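Betainyl-CoA thiolase (Pseudomonas putida, PDB 2HLJ) probably acts on acyl-CoA thioesters, as a betainyl-CoA thiolase with acyltransferase or thioesterase activity. Local coordinates at residues Y28-T36 with L105-L113. Numbering follows the deposited sequence. Where two conformers were deposited one is given.
Sequences YLLIFSYAT and LAASEQMLL
Phe32 meets Ala106, Ala107 and Ser108 where helix 25-43 packs on strand 104-114, the central helix against the curved antiparallel sheet of the hotdog fold. The axes of helix 28-36 and strand 106-113 cross at -57°, 9.7 Å apart at closest approach. Phe32 leaves the helix with CG anti to its carbonyl carbon (chi1 -64°), which sends the ring down to the sheet. Phe32 CB lies 4.4 Å from Gln110 NE2. Further out, Phe32 CD2 touches Ser108 CB at 3.6 Å. CE2 lies by the same CB and near the Ala107 carbonyl carbon. At the tip, Phe32 CZ has Ala106 O near the ring plane, 3.9 Å away. Tyr28 O sits over one face, toward the rim, and the ring also meets His94. With only an alanine here, the space over Ala106 and Ser108 would probably be left unfilled, and the His94 ring would lose the aromatic ring it meets. One turn earlier, Tyr28 CD2 packs on Ala106 CB at 3.5 Å, while its hydroxyl bonds to His68 O. Thr36 CG2 and Leu112 CD2 meet tip to tip. Two waters lie between Gln110 and the helix. Gln110 NE2 donates to Ser108 OG almost straight (168°) and in the amide plane; Ser108 OG also bonds to His63 O. Thr36 OG1, also bonded to His94, shares one water with Gln110 OE1. Another accepts from Gln110 NE2 at 2.9 Å and lies 3.3 Å from Leu29 O, a long bond.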
loop_
_atom_site.group_PDB
_atom_site.type_symbol
_atom_site.label_atom_id
_atom_site.label_comp_id
_atom_site.label_asym_id
_atom_site.label_seq_id
_atom_site.Cartn_x
_atom_site.Cartn_y
_atom_site.Cartn_z
ATOM N N TYR A 28 7.401 1.344 1.924
ATOM C CA TYR A 28 7.697 0.266 0.944
ATOM C C TYR A 28 6.896 0.563 -0.325
ATOM O O TYR A 28 7.438 0.537 -1.433
ATOM C CB TYR A 28 7.265 -1.098 1.421
ATOM C CG TYR A 28 7.975 -1.785 2.564
ATOM C CD1 TYR A 28 7.749 -1.407 3.871
ATOM C CD2 TYR A 28 8.768 -2.922 2.339
ATOM C CE1 TYR A 28 8.341 -2.073 4.907
ATOM C CE2 TYR A 28 9.357 -3.614 3.380
ATOM C CZ TYR A 28 9.134 -3.184 4.677
ATOM O OH TYR A 28 9.696 -3.849 5.759
ATOM N N LEU A 29 5.609 0.889 -0.154
ATOM C CA LEU A 29 4.744 1.270 -1.282
ATOM C C LEU A 29 5.172 2.555 -1.987
ATOM O O LEU A 29 5.038 2.645 -3.195
ATOM C CB LEU A 29 3.260 1.318 -0.884
ATOM C CG LEU A 29 2.232 1.160 -2.009
ATOM C CD1 LEU A 29 2.206 -0.266 -2.622
ATOM C CD2 LEU A 29 0.814 1.504 -1.485
ATOM N N LEU A 30 5.713 3.539 -1.259
ATOM C CA LEU A 30 6.276 4.717 -1.896
ATOM C C LEU A 30 7.434 4.394 -2.836
ATOM O O LEU A 30 7.508 4.924 -3.967
ATOM C CB LEU A 30 6.719 5.774 -0.852
ATOM C CG LEU A 30 7.191 7.078 -1.475
ATOM C CD1 LEU A 30 6.098 7.715 -2.323
ATOM C CD2 LEU A 30 7.719 8.075 -0.425
ATOM N N ILE A 31 8.354 3.554 -2.369
ATOM C CA ILE A 31 9.488 3.100 -3.187
ATOM C C ILE A 31 8.968 2.403 -4.433
ATOM O O ILE A 31 9.416 2.675 -5.538
ATOM C CB ILE A 31 10.404 2.128 -2.386
ATOM C CG1 ILE A 31 11.094 2.850 -1.245
ATOM C CG2 ILE A 31 11.380 1.398 -3.306
ATOM C CD1 ILE A 31 11.592 1.903 -0.186
ATOM N N PHE A 32 7.980 1.529 -4.282
ATOM C CA PHE A 32 7.354 0.950 -5.469
ATOM C C PHE A 32 6.656 1.972 -6.406
ATOM O O PHE A 32 6.703 1.812 -7.635
ATOM C CB PHE A 32 6.365 -0.171 -5.089
ATOM C CG PHE A 32 6.981 -1.379 -4.432
ATOM C CD1 PHE A 32 8.259 -1.832 -4.741
ATOM C CD2 PHE A 32 6.193 -2.169 -3.582
ATOM C CE1 PHE A 32 8.762 -2.989 -4.157
ATOM C CE2 PHE A 32 6.713 -3.265 -2.951
ATOM C CZ PHE A 32 7.981 -3.711 -3.260
ATOM N N SER A 33 6.048 3.025 -5.854
ATOM C CA SER A 33 5.397 4.097 -6.667
ATOM C C SER A 33 6.413 4.810 -7.541
ATOM O O SER A 33 6.156 5.106 -8.708
ATOM C CB SER A 33 4.698 5.145 -5.767
ATOM O OG SER A 33 3.662 5.876 -6.443
ATOM N N TYR A 34 7.546 5.126 -6.946
ATOM C CA TYR A 34 8.643 5.732 -7.665
ATOM C C TYR A 34 9.141 4.782 -8.741
ATOM O O TYR A 34 9.474 5.212 -9.815
ATOM C CB TYR A 34 9.779 6.082 -6.738
ATOM C CG TYR A 34 9.516 7.200 -5.747
ATOM C CD1 TYR A 34 8.600 8.223 -6.010
ATOM C CD2 TYR A 34 10.237 7.263 -4.570
ATOM C CE1 TYR A 34 8.385 9.249 -5.088
ATOM C CE2 TYR A 34 10.052 8.289 -3.667
ATOM C CZ TYR A 34 9.125 9.275 -3.918
ATOM O OH TYR A 34 8.944 10.286 -2.985
ATOM N N ALA A 35 9.148 3.492 -8.443
ATOM C CA ALA A 35 9.507 2.472 -9.436
ATOM C C ALA A 35 8.540 2.472 -10.623
ATOM O O ALA A 35 8.971 2.334 -11.779
ATOM C CB ALA A 35 9.547 1.089 -8.805
ATOM N N THR A 36 7.237 2.581 -10.339
ATOM C CA THR A 36 6.201 2.687 -11.392
ATOM C C THR A 36 6.455 3.926 -12.251
ATOM O O THR A 36 6.420 3.865 -13.478
ATOM C CB THR A 36 4.799 2.772 -10.776
ATOM O OG1 THR A 36 4.503 1.578 -10.042
ATOM C CG2 THR A 36 3.721 2.978 -11.859
ATOM N N LEU A 105 12.274 -8.861 0.090
ATOM C CA LEU A 105 11.925 -8.152 1.297
ATOM C C LEU A 105 10.448 -7.830 1.359
ATOM O O LEU A 105 9.864 -7.734 2.455
ATOM C CB LEU A 105 12.716 -6.839 1.352
ATOM C CG LEU A 105 14.241 -6.967 1.232
ATOM C CD1 LEU A 105 14.897 -5.615 1.258
ATOM C CD2 LEU A 105 14.742 -7.825 2.375
ATOM N N ALA A 106 9.895 -7.525 0.188
ATOM C CA ALA A 106 8.478 -7.228 -0.001
ATOM C C ALA A 106 8.166 -7.366 -1.479
ATOM O O ALA A 106 9.071 -7.324 -2.308
ATOM C CB ALA A 106 8.173 -5.810 0.433
ATOM N N ALA A 107 6.891 -7.535 -1.790
ATOM C CA ALA A 107 6.399 -7.655 -3.180
ATOM C C ALA A 107 5.000 -7.031 -3.274
ATOM O O ALA A 107 4.238 -7.036 -2.281
ATOM C CB ALA A 107 6.387 -9.128 -3.594
ATOM N N SER A 108 4.642 -6.494 -4.440
ATOM C CA SER A 108 3.333 -5.896 -4.625
ATOM C C SER A 108 2.835 -6.130 -6.014
ATOM O O SER A 108 3.549 -5.837 -6.974
ATOM C CB SER A 108 3.415 -4.368 -4.417
ATOM O OG SER A 108 2.123 -3.812 -4.505
ATOM N N GLU A 109 1.592 -6.615 -6.113
ATOM C CA GLU A 109 0.877 -6.772 -7.360
ATOM C C GLU A 109 -0.036 -5.575 -7.487
ATOM O O GLU A 109 -0.722 -5.247 -6.531
ATOM C CB GLU A 109 0.020 -8.054 -7.286
ATOM C CG GLU A 109 -0.627 -8.427 -8.611
ATOM C CD GLU A 109 -1.638 -9.549 -8.490
ATOM O OE1 GLU A 109 -1.859 -10.045 -7.353
ATOM O OE2 GLU A 109 -2.201 -9.947 -9.540
ATOM N N GLN A 110 -0.059 -4.918 -8.648
ATOM C CA GLN A 110 -0.843 -3.719 -8.808
ATOM C C GLN A 110 -1.504 -3.665 -10.140
ATOM O O GLN A 110 -0.981 -4.198 -11.124
ATOM C CB GLN A 110 0.044 -2.474 -8.712
ATOM C CG GLN A 110 1.082 -2.587 -7.626
ATOM C CD GLN A 110 1.659 -1.267 -7.270
ATOM O OE1 GLN A 110 1.656 -0.342 -8.075
ATOM N NE2 GLN A 110 2.172 -1.168 -6.066
HETATM N N MSE A 111 -2.639 -2.988 -10.161
HETATM C CA MSE A 111 -3.337 -2.672 -11.398
HETATM C C MSE A 111 -3.441 -1.153 -11.530
HETATM O O MSE A 111 -3.898 -0.477 -10.620
HETATM C CB MSE A 111 -4.735 -3.306 -11.392
HETATM C CG MSE A 111 -5.518 -3.048 -12.668
HETATM SE SE MSE A 111 -4.821 -4.085 -14.126
HETATM C CE MSE A 111 -5.340 -5.856 -13.522
ATOM N N LEU A 112 -3.029 -0.634 -12.676
ATOM C CA LEU A 112 -2.956 0.810 -12.912
ATOM C C LEU A 112 -3.765 1.146 -14.163
ATOM O O LEU A 112 -3.817 0.341 -15.082
ATOM C CB LEU A 112 -1.497 1.209 -13.111
ATOM C CG LEU A 112 -0.463 0.732 -12.078
ATOM C CD1 LEU A 112 0.749 0.239 -12.743
ATOM C CD2 LEU A 112 -0.104 1.906 -11.149
ATOM N N LEU A 113 -4.433 2.298 -14.136
ATOM C CA LEU A 113 -5.292 2.799 -15.206
ATOM C C LEU A 113 -4.636 3.997 -15.862
ATOM O O LEU A 113 -4.207 4.938 -15.159
ATOM C CB LEU A 113 -6.649 3.248 -14.630
ATOM C CG LEU A 113 -7.656 3.873 -15.610
ATOM C CD1 LEU A 113 -8.060 2.873 -16.659
ATOM C CD2 LEU A 113 -8.883 4.392 -14.895
HETATM O O HOH W 1 2.858 1.518 -5.351
HETATM O O HOH W 2 2.760 2.023 -7.959
#